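Local coordinates for putative iron-uptake ABC transport system,periplasmic iron-binding protein (Campylobacter jejuni, PDB 3E13) that binds ferric iron and probably delivers it, as a periplasmic solute-binding protein, to an ABC transporter for uptake into the cell, at residues Arg43-Gly48 with Leu70-Pro75; Ser150-Asp155 with Ala302-Glu307; Gln185-Glu190 with Gly216-Ile221; Met254-Met257 with Glu261-Lys264. All coordinates share one frame; numbering follows the deposited sequence.

The four contacts lie around the periphery of a two-lobed binding protein. Interactions 3 and 4 are mostly buried, whereas interactions 1 and 2 are partly open. Interactions 1 and 3, on opposite sides of the chain's centre, each set a helix against the turn leading into a strand of the same mixed sheet, in interaction 3 also against its first residue. Interaction 2 sets a helix against the turn and first residues of another; interaction 4 joins two consecutive helices. The chemistry differs accordingly: leucine and a water bridge in interaction 1, isoleucine among polar groups in interaction 2, an aliphatic pair and a ring edge in interaction 3, CH-pi packing with an amide-to-carbonyl bond in interaction 4.

Interaction 1: Arg43-Gly48 with Leu70-Pro75; sequences RLSLEG and LGLLSP
With a first torsion of -61°, Leu-72 turns CG opposite its own carbonyl carbon and carries both methyls onto helix 37-47; Ser-45 adopts a similar one (-68°), which holds OG beside its backbone N and close to those methyls. CD1 of Leu-72 comes 3.7 Å from OG of Ser-45 and 3.9 Å from CB of Leu-44. The second branch, CD2, rests against the backbone instead, 3.8 Å from the carbonyl O of Leu-44. Leucine suits this place because its forked end can spread over the helix surface at two successive residues. Gly-71, just before it, ends helix 61-69 in a Schellman motif, where the positive phi favours glycine. The chain then passes into a short, weakly bonded strand at about 73-74, which pairs antiparallel with strand 233-241, so the contact sets helix 37-47 against the point where a helix gives way to the edge of the sheet. Toward the solvent-exposed side of Ser-45 and Leu-70, water 1 joins the segments: it lies 2.9 Å from Ser-45 OG and donates to Leu-70 O at 2.8 Å. CD1 of Leu-70 also approaches the serine hydroxyl, 4.1 Å from OG of Ser-45. That same OG has a weak hydrogen bond back to Ile-41 O within its own helix.

Interaction 2: Ser150-Asp155 with Ala302-Glu307; sequences SIIAND and AENIKE
One face of the Asn-304 amide is turned toward helix 142-155 and receives two methyl groups: CG2 of Ile-152 on the side of OD1, at 3.5 Å, and CB of Ala-153 above ND2, also at 3.5 Å. The carboxylate of Glu-307 meets the same isoleucine methyl from off its plane, with OE1 3.6 Å from CG2 of Ile-152. That methyl therefore touches two oxygens, OD1 of Asn-304 and OE1 of Glu-307, by van der Waals contact. Ile-152 and Asn-304 run past each other in opposite directions, and CD1 of Ile-152 lies 3.8 Å from the carbonyl O of Asn-304. Asn-304 is the third residue of a type I turn from Ala-302 to Ile-305 and occupies the N-cap position of the C-terminal helix 305-315, yet its side chain makes no capping bond; ND2 has instead a weak hydrogen bond back to Ile-301 O. The contact thus packs the late part of helix 142-155, the helix that carries the iron ligand Tyr-143 near its start, against the beginning of the final helix. Glu-307, with CG anti to the backbone N (chi1 -175°) and an extended chain beyond, takes its methylene carbons across the isoleucine at a slant, CG lying 4.0 Å from CD1 of Ile-152. Ala-153, having only a methyl, allows the amide to come close to the helix backbone.

Interaction 3: Gln185-Glu190 with Gly216-Ile221; sequences QVFAGE and GNSLGI
Val-186 makes the aliphatic part of the contact: its CG1, placed anti to the backbone N (chi1 171°), meets CD2 of Leu-219 at 4.0 Å. Branched at CB, valine offers this methyl close to its own helix, while the longer leucine reaches across from the start of strand 219-222. One residue further on, Phe-187 presents the edge of its ring to Ser-218. The serine OG lies near the ring plane, 3.5 Å from CD1 of Phe-187 and equally 3.5 Å from its CB, so that the hydroxyl oxygen faces the rim of C-H groups. Its polar demand is met by a hydrogen bond back to Val-215 O in helix 210-217, and the small serine side chain can thus be buried against an aromatic neighbour. Gly-189 then ends helix 179-188 in a Schellman motif, its positive phi favouring glycine. On the other side of the contact, helix 210-217 gives way to strand 219-222, which pairs antiparallel with strand 97-109. Asn-109 of that strand touches both Val-186 and Ser-218. Leu-219 packs on Met-196 of strand 193-197 and Ile-201 of helix 198-205, and its side chain lies about 7 Å from that of the iron ligand Tyr-200.

Interaction 4: Met254-Met257 with Glu261-Lys264; sequences MEFM and EIQK
Met-257 and Ile-262 bring the two backbones nearest, with CA atoms 5.8 Å apart, near the close of helix 247-257 and where helix 260-268 begins after a very short link. Ile-262 points into the corner between the two consecutive helices. Its CG1 sits over one face of the Phe-256 ring in a CH-pi contact, 3.8 Å from the centroid. Its CD1 continues to CE2 of Phe-256 at 3.5 Å. The other branch, CG2, meets the CE methyl of Met-257 at 4.0 Å; bends at the second and third torsions of the methionine bring CE round to it. A beta-branched residue suits the spot because its two arms serve two neighbours at once. Phe-22 of helix 14-26 packs edge-to-face with Phe-256, and Ile-18 of that helix touches Met-257 and Ile-262. Gln-263 supplies the polar link: NE2 donates to Met-257 O at 2.9 Å, nearly straight at 164°. NE2 also bonds to Ile-99 O, and OE1 takes the backbone N-H groups of Ile-275 and Arg-276. Four bonds thus grip this buried amide and should fix its rotation, so that the carbonyl of Met-257 is satisfied by a side chain tied to neighbouring backbone.

Interaction 1: Arg43-Gly48 with Leu70-Pro75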
# COMPACT_ATOMS: atom_id res chain seq x y z
N ARG A 43 -12.31 -8.91 12.89
CA ARG A 43 -12.14 -8.86 14.33
C ARG A 43 -12.73 -7.59 14.94
O ARG A 43 -13.41 -7.62 15.97
CB ARG A 43 -10.67 -8.98 14.64
CG ARG A 43 -10.28 -8.96 16.03
CD ARG A 43 -8.84 -9.48 16.21
NE ARG A 43 -8.43 -9.29 17.58
CZ ARG A 43 -7.23 -9.56 18.06
NH1 ARG A 43 -6.28 -10.03 17.28
NH2 ARG A 43 -7.01 -9.34 19.32
N LEU A 44 -12.41 -6.43 14.37
CA LEU A 44 -13.03 -5.21 14.85
C LEU A 44 -14.56 -5.23 14.82
O LEU A 44 -15.21 -4.69 15.72
CB LEU A 44 -12.50 -4.01 14.07
CG LEU A 44 -11.06 -3.59 14.39
CD1 LEU A 44 -10.53 -2.64 13.29
CD2 LEU A 44 -11.00 -2.95 15.75
N SER A 45 -15.13 -5.79 13.76
CA SER A 45 -16.59 -5.91 13.64
C SER A 45 -17.18 -6.79 14.73
O SER A 45 -18.18 -6.37 15.32
CB SER A 45 -17.03 -6.39 12.25
OG SER A 45 -16.75 -5.40 11.27
N LEU A 46 -16.60 -7.97 14.95
CA LEU A 46 -17.09 -8.90 15.97
C LEU A 46 -16.87 -8.38 17.39
O LEU A 46 -17.73 -8.56 18.25
CB LEU A 46 -16.46 -10.28 15.80
CG LEU A 46 -17.00 -11.00 14.57
CD1 LEU A 46 -16.08 -12.15 14.22
CD2 LEU A 46 -18.49 -11.43 14.71
N GLU A 47 -15.75 -7.71 17.64
CA GLU A 47 -15.43 -7.21 18.96
C GLU A 47 -16.28 -5.99 19.28
O GLU A 47 -16.66 -5.79 20.43
CB GLU A 47 -13.92 -6.88 19.06
CG GLU A 47 -13.02 -8.12 19.02
CD GLU A 47 -11.53 -7.82 19.02
OE1 GLU A 47 -11.14 -6.64 18.96
OE2 GLU A 47 -10.75 -8.78 19.07
N GLY A 48 -16.59 -5.20 18.24
CA GLY A 48 -17.46 -4.05 18.35
C GLY A 48 -16.98 -3.06 19.40
O GLY A 48 -15.76 -2.81 19.56
N LEU A 70 -17.97 0.21 7.65
CA LEU A 70 -18.50 -0.79 8.61
C LEU A 70 -18.83 -0.17 10.00
O LEU A 70 -19.20 -0.88 10.96
CB LEU A 70 -17.51 -1.94 8.74
CG LEU A 70 -17.50 -2.89 7.55
CD1 LEU A 70 -16.32 -3.81 7.57
CD2 LEU A 70 -18.83 -3.73 7.56
N GLY A 71 -18.63 1.13 10.14
CA GLY A 71 -18.97 1.85 11.35
C GLY A 71 -17.96 1.69 12.48
O GLY A 71 -18.28 1.84 13.67
N LEU A 72 -16.70 1.39 12.13
CA LEU A 72 -15.72 0.95 13.11
C LEU A 72 -14.80 2.08 13.57
O LEU A 72 -14.01 1.84 14.44
CB LEU A 72 -14.85 -0.15 12.49
CG LEU A 72 -15.61 -1.41 12.06
CD1 LEU A 72 -14.70 -2.34 11.37
CD2 LEU A 72 -16.27 -2.08 13.22
N LEU A 73 -14.84 3.26 12.92
CA LEU A 73 -13.84 4.29 13.20
C LEU A 73 -14.49 5.53 13.81
O LEU A 73 -15.71 5.67 13.82
CB LEU A 73 -13.10 4.67 11.92
CG LEU A 73 -12.51 3.53 11.06
CD1 LEU A 73 -11.84 4.04 9.81
CD2 LEU A 73 -11.55 2.72 11.82
N SER A 74 -13.66 6.43 14.34
CA SER A 74 -14.16 7.61 15.02
C SER A 74 -13.39 8.82 14.50
O SER A 74 -12.18 8.70 14.27
CB SER A 74 -13.84 7.45 16.48
OG SER A 74 -14.85 7.99 17.26
N PRO A 75 -14.05 9.94 14.33
CA PRO A 75 -13.36 11.12 13.77
C PRO A 75 -12.39 11.74 14.75
O PRO A 75 -12.64 11.79 15.96
CB PRO A 75 -14.49 12.07 13.42
CG PRO A 75 -15.63 11.69 14.33
CD PRO A 75 -15.47 10.23 14.60
O HOH W 1 -19.06 -3.64 11.59

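Interaction 2: Ser150-Asp155 with Ala302-Glu307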
# COMPACT_ATOMS: atom_id res chain seq x y z
N SER A 150 -9.04 1.06 -8.80
CA SER A 150 -8.59 2.25 -9.55
C SER A 150 -8.86 2.16 -11.04
O SER A 150 -9.13 3.18 -11.70
CB SER A 150 -7.09 2.56 -9.32
OG SER A 150 -6.20 1.76 -10.03
N ILE A 151 -8.75 0.95 -11.59
CA ILE A 151 -9.08 0.72 -13.01
C ILE A 151 -10.59 0.90 -13.26
O ILE A 151 -11.01 1.47 -14.28
CB ILE A 151 -8.54 -0.63 -13.43
CG1 ILE A 151 -7.01 -0.59 -13.40
CG2 ILE A 151 -8.99 -0.99 -14.82
CD1 ILE A 151 -6.34 -2.00 -13.53
N ILE A 152 -11.43 0.37 -12.35
CA ILE A 152 -12.85 0.62 -12.42
C ILE A 152 -13.10 2.12 -12.42
O ILE A 152 -13.86 2.66 -13.23
CB ILE A 152 -13.65 -0.04 -11.29
CG1 ILE A 152 -13.52 -1.56 -11.33
CG2 ILE A 152 -15.11 0.38 -11.39
CD1 ILE A 152 -14.00 -2.26 -10.05
N ALA A 153 -12.49 2.82 -11.48
CA ALA A 153 -12.76 4.23 -11.33
C ALA A 153 -12.33 5.03 -12.58
O ALA A 153 -13.02 5.99 -12.98
CB ALA A 153 -12.07 4.77 -10.09
N ASN A 154 -11.23 4.63 -13.21
CA ASN A 154 -10.68 5.38 -14.32
C ASN A 154 -11.29 4.94 -15.68
O ASN A 154 -11.64 5.81 -16.51
CB ASN A 154 -9.17 5.23 -14.38
CG ASN A 154 -8.47 6.19 -13.49
OD1 ASN A 154 -8.71 7.42 -13.57
ND2 ASN A 154 -7.61 5.67 -12.61
N ASP A 155 -11.48 3.64 -15.88
CA ASP A 155 -11.77 3.08 -17.19
C ASP A 155 -13.09 2.32 -17.25
O ASP A 155 -13.44 1.87 -18.33
CB ASP A 155 -10.64 2.16 -17.66
CG ASP A 155 -9.31 2.89 -17.83
OD1 ASP A 155 -9.27 4.11 -18.07
OD2 ASP A 155 -8.23 2.31 -17.70
N ALA A 302 -11.42 4.04 -3.70
CA ALA A 302 -11.95 3.14 -2.68
C ALA A 302 -13.47 2.96 -2.74
O ALA A 302 -14.02 1.99 -2.19
CB ALA A 302 -11.54 3.58 -1.33
N GLU A 303 -14.17 3.90 -3.38
CA GLU A 303 -15.60 3.74 -3.65
C GLU A 303 -15.93 2.53 -4.52
O GLU A 303 -17.11 2.13 -4.62
CB GLU A 303 -16.16 4.99 -4.31
CG GLU A 303 -16.19 6.13 -3.31
CD GLU A 303 -16.63 7.47 -3.88
OE1 GLU A 303 -16.53 8.45 -3.12
OE2 GLU A 303 -17.05 7.56 -5.03
N ASN A 304 -14.92 1.97 -5.18
CA ASN A 304 -15.12 0.86 -6.08
C ASN A 304 -14.62 -0.48 -5.57
O ASN A 304 -14.51 -1.45 -6.33
CB ASN A 304 -14.45 1.20 -7.39
CG ASN A 304 -15.08 2.43 -8.05
OD1 ASN A 304 -16.12 2.32 -8.68
ND2 ASN A 304 -14.47 3.61 -7.87
N ILE A 305 -14.36 -0.56 -4.28
CA ILE A 305 -13.74 -1.74 -3.73
C ILE A 305 -14.65 -2.96 -3.76
O ILE A 305 -14.18 -4.06 -4.05
CB ILE A 305 -13.14 -1.51 -2.30
CG1 ILE A 305 -12.14 -2.59 -1.95
CG2 ILE A 305 -14.24 -1.33 -1.25
CD1 ILE A 305 -10.84 -2.56 -2.80
N LYS A 306 -15.94 -2.78 -3.49
CA LYS A 306 -16.85 -3.94 -3.46
C LYS A 306 -16.92 -4.60 -4.84
O LYS A 306 -16.91 -5.82 -4.96
CB LYS A 306 -18.21 -3.50 -2.98
CG LYS A 306 -18.28 -3.13 -1.54
CD LYS A 306 -19.64 -2.52 -1.24
CE LYS A 306 -19.79 -1.84 0.07
NZ LYS A 306 -21.26 -1.33 0.08
N GLU A 307 -17.01 -3.78 -5.88
CA GLU A 307 -17.11 -4.28 -7.24
C GLU A 307 -15.79 -4.93 -7.69
O GLU A 307 -15.79 -5.93 -8.37
CB GLU A 307 -17.52 -3.15 -8.19
CG GLU A 307 -17.75 -3.68 -9.60
CD GLU A 307 -18.37 -2.65 -10.52
OE1 GLU A 307 -18.07 -1.45 -10.39
OE2 GLU A 307 -19.19 -3.02 -11.39

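Interaction 3: Gln185-Glu190 with Gly216-Ile221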
# COMPACT_ATOMS: atom_id res chain seq x y z
N GLN A 185 10.89 -13.79 -8.47
CA GLN A 185 10.58 -14.47 -9.71
C GLN A 185 11.16 -13.73 -10.92
O GLN A 185 11.66 -14.35 -11.83
CB GLN A 185 9.10 -14.67 -9.88
CG GLN A 185 8.51 -15.70 -8.96
CD GLN A 185 7.01 -15.91 -9.15
OE1 GLN A 185 6.55 -16.95 -9.69
NE2 GLN A 185 6.22 -14.96 -8.68
N VAL A 186 11.17 -12.41 -10.89
CA VAL A 186 11.80 -11.62 -11.95
C VAL A 186 13.33 -11.69 -11.96
O VAL A 186 13.95 -11.88 -13.01
CB VAL A 186 11.30 -10.14 -11.86
CG1 VAL A 186 12.10 -9.18 -12.80
CG2 VAL A 186 9.87 -10.12 -12.20
N PHE A 187 13.91 -11.61 -10.76
CA PHE A 187 15.34 -11.83 -10.58
C PHE A 187 15.77 -13.19 -11.18
O PHE A 187 16.78 -13.26 -11.86
CB PHE A 187 15.67 -11.78 -9.10
CG PHE A 187 17.03 -12.28 -8.78
CD1 PHE A 187 18.13 -11.51 -9.11
CD2 PHE A 187 17.22 -13.50 -8.15
CE1 PHE A 187 19.42 -11.97 -8.80
CE2 PHE A 187 18.47 -13.95 -7.85
CZ PHE A 187 19.58 -13.19 -8.20
N ALA A 188 14.99 -14.24 -10.93
CA ALA A 188 15.32 -15.63 -11.23
C ALA A 188 15.01 -15.99 -12.69
O ALA A 188 15.36 -17.07 -13.14
CB ALA A 188 14.54 -16.53 -10.30
N GLY A 189 14.34 -15.09 -13.40
CA GLY A 189 13.96 -15.28 -14.80
C GLY A 189 12.73 -16.17 -14.98
O GLY A 189 12.55 -16.77 -16.06
N GLU A 190 11.91 -16.30 -13.94
CA GLU A 190 10.69 -17.09 -14.02
C GLU A 190 9.53 -16.30 -14.65
O GLU A 190 8.50 -16.85 -15.05
CB GLU A 190 10.26 -17.65 -12.63
CG GLU A 190 8.92 -18.40 -12.71
CD GLU A 190 8.60 -19.37 -11.57
OE1 GLU A 190 8.56 -18.90 -10.41
OE2 GLU A 190 8.30 -20.60 -11.86
N GLY A 216 16.90 -7.17 -5.29
CA GLY A 216 16.53 -5.78 -5.46
C GLY A 216 17.39 -5.09 -6.50
O GLY A 216 16.91 -4.26 -7.28
N ASN A 217 18.64 -5.51 -6.58
CA ASN A 217 19.60 -4.86 -7.49
C ASN A 217 19.30 -5.18 -8.97
O ASN A 217 19.73 -4.42 -9.86
CB ASN A 217 21.05 -5.21 -7.16
CG ASN A 217 21.64 -4.40 -6.00
OD1 ASN A 217 21.03 -3.47 -5.50
ND2 ASN A 217 22.84 -4.80 -5.54
N SER A 218 18.55 -6.25 -9.23
CA SER A 218 18.18 -6.65 -10.57
C SER A 218 16.98 -5.91 -11.13
O SER A 218 16.67 -6.07 -12.30
CB SER A 218 17.95 -8.16 -10.59
OG SER A 218 16.66 -8.51 -10.06
N LEU A 219 16.27 -5.14 -10.30
CA LEU A 219 14.98 -4.55 -10.69
C LEU A 219 15.06 -3.19 -11.35
O LEU A 219 15.65 -2.27 -10.77
CB LEU A 219 14.01 -4.53 -9.53
CG LEU A 219 13.83 -5.89 -8.84
CD1 LEU A 219 12.99 -5.69 -7.54
CD2 LEU A 219 13.21 -6.89 -9.70
N GLY A 220 14.47 -3.08 -12.54
CA GLY A 220 14.12 -1.80 -13.13
C GLY A 220 12.63 -1.48 -12.95
O GLY A 220 11.81 -2.38 -12.85
N ILE A 221 12.28 -0.20 -12.97
CA ILE A 221 10.91 0.23 -12.74
C ILE A 221 10.32 0.79 -14.02
O ILE A 221 10.90 1.70 -14.63
CB ILE A 221 10.86 1.34 -11.68
CG1 ILE A 221 11.41 0.81 -10.35
CG2 ILE A 221 9.41 1.91 -11.58
CD1 ILE A 221 11.45 1.89 -9.20

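Interaction 4: Met254-Met257 with Glu261-Lys264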
# COMPACT_ATOMS: atom_id res chain seq x y z
N MET A 254 -1.25 9.22 16.33
CA MET A 254 -1.57 9.61 14.96
C MET A 254 -0.69 10.84 14.59
O MET A 254 -0.06 10.85 13.53
CB MET A 254 -3.07 9.89 14.86
CG MET A 254 -3.90 8.62 14.95
SD MET A 254 -5.63 8.94 15.19
CE MET A 254 -6.13 9.40 13.55
N GLU A 255 -0.62 11.82 15.50
CA GLU A 255 0.20 13.01 15.26
C GLU A 255 1.67 12.66 15.18
O GLU A 255 2.40 13.19 14.33
CB GLU A 255 -0.09 14.08 16.31
CG GLU A 255 -1.49 14.65 16.19
CD GLU A 255 -1.86 15.67 17.23
OE1 GLU A 255 -1.05 15.94 18.19
OE2 GLU A 255 -2.93 16.30 17.06
N PHE A 256 2.12 11.76 16.04
CA PHE A 256 3.50 11.33 16.06
C PHE A 256 3.90 10.71 14.70
O PHE A 256 5.02 10.90 14.21
CB PHE A 256 3.67 10.33 17.21
CG PHE A 256 5.07 9.86 17.44
CD1 PHE A 256 6.02 10.71 18.00
CD2 PHE A 256 5.46 8.57 17.10
CE1 PHE A 256 7.33 10.26 18.26
CE2 PHE A 256 6.79 8.13 17.35
CZ PHE A 256 7.70 9.01 17.91
N MET A 257 2.99 9.99 14.06
CA MET A 257 3.28 9.38 12.76
C MET A 257 3.53 10.43 11.67
O MET A 257 4.21 10.11 10.69
CB MET A 257 2.15 8.47 12.32
CG MET A 257 1.99 7.17 13.12
SD MET A 257 3.47 6.23 13.32
CE MET A 257 3.84 5.89 11.64
N GLU A 261 10.63 13.47 12.44
CA GLU A 261 11.52 12.35 12.61
C GLU A 261 10.93 11.05 12.08
O GLU A 261 11.64 10.28 11.46
CB GLU A 261 12.00 12.16 14.08
CG GLU A 261 12.98 11.01 14.21
CD GLU A 261 13.64 10.83 15.57
OE1 GLU A 261 13.14 11.38 16.57
OE2 GLU A 261 14.71 10.15 15.59
N ILE A 262 9.63 10.87 12.28
CA ILE A 262 9.01 9.62 11.92
C ILE A 262 8.78 9.56 10.40
O ILE A 262 8.98 8.51 9.78
CB ILE A 262 7.73 9.43 12.71
CG1 ILE A 262 8.04 9.43 14.21
CG2 ILE A 262 7.02 8.16 12.31
CD1 ILE A 262 9.06 8.30 14.66
N GLN A 263 8.40 10.69 9.81
CA GLN A 263 8.27 10.74 8.36
C GLN A 263 9.60 10.49 7.69
O GLN A 263 9.68 9.83 6.66
CB GLN A 263 7.64 12.06 7.93
CG GLN A 263 6.19 12.16 8.38
CD GLN A 263 5.27 11.54 7.38
OE1 GLN A 263 5.27 11.91 6.22
NE2 GLN A 263 4.53 10.54 7.82
N LYS A 264 10.68 11.00 8.29
CA LYS A 264 12.02 10.72 7.78
C LYS A 264 12.38 9.21 7.88
O LYS A 264 12.94 8.64 6.94
CB LYS A 264 13.08 11.61 8.44
CG LYS A 264 14.45 11.52 7.68
CD LYS A 264 14.33 11.67 6.15
CE LYS A 264 15.62 12.17 5.48
NZ LYS A 264 15.74 11.69 4.11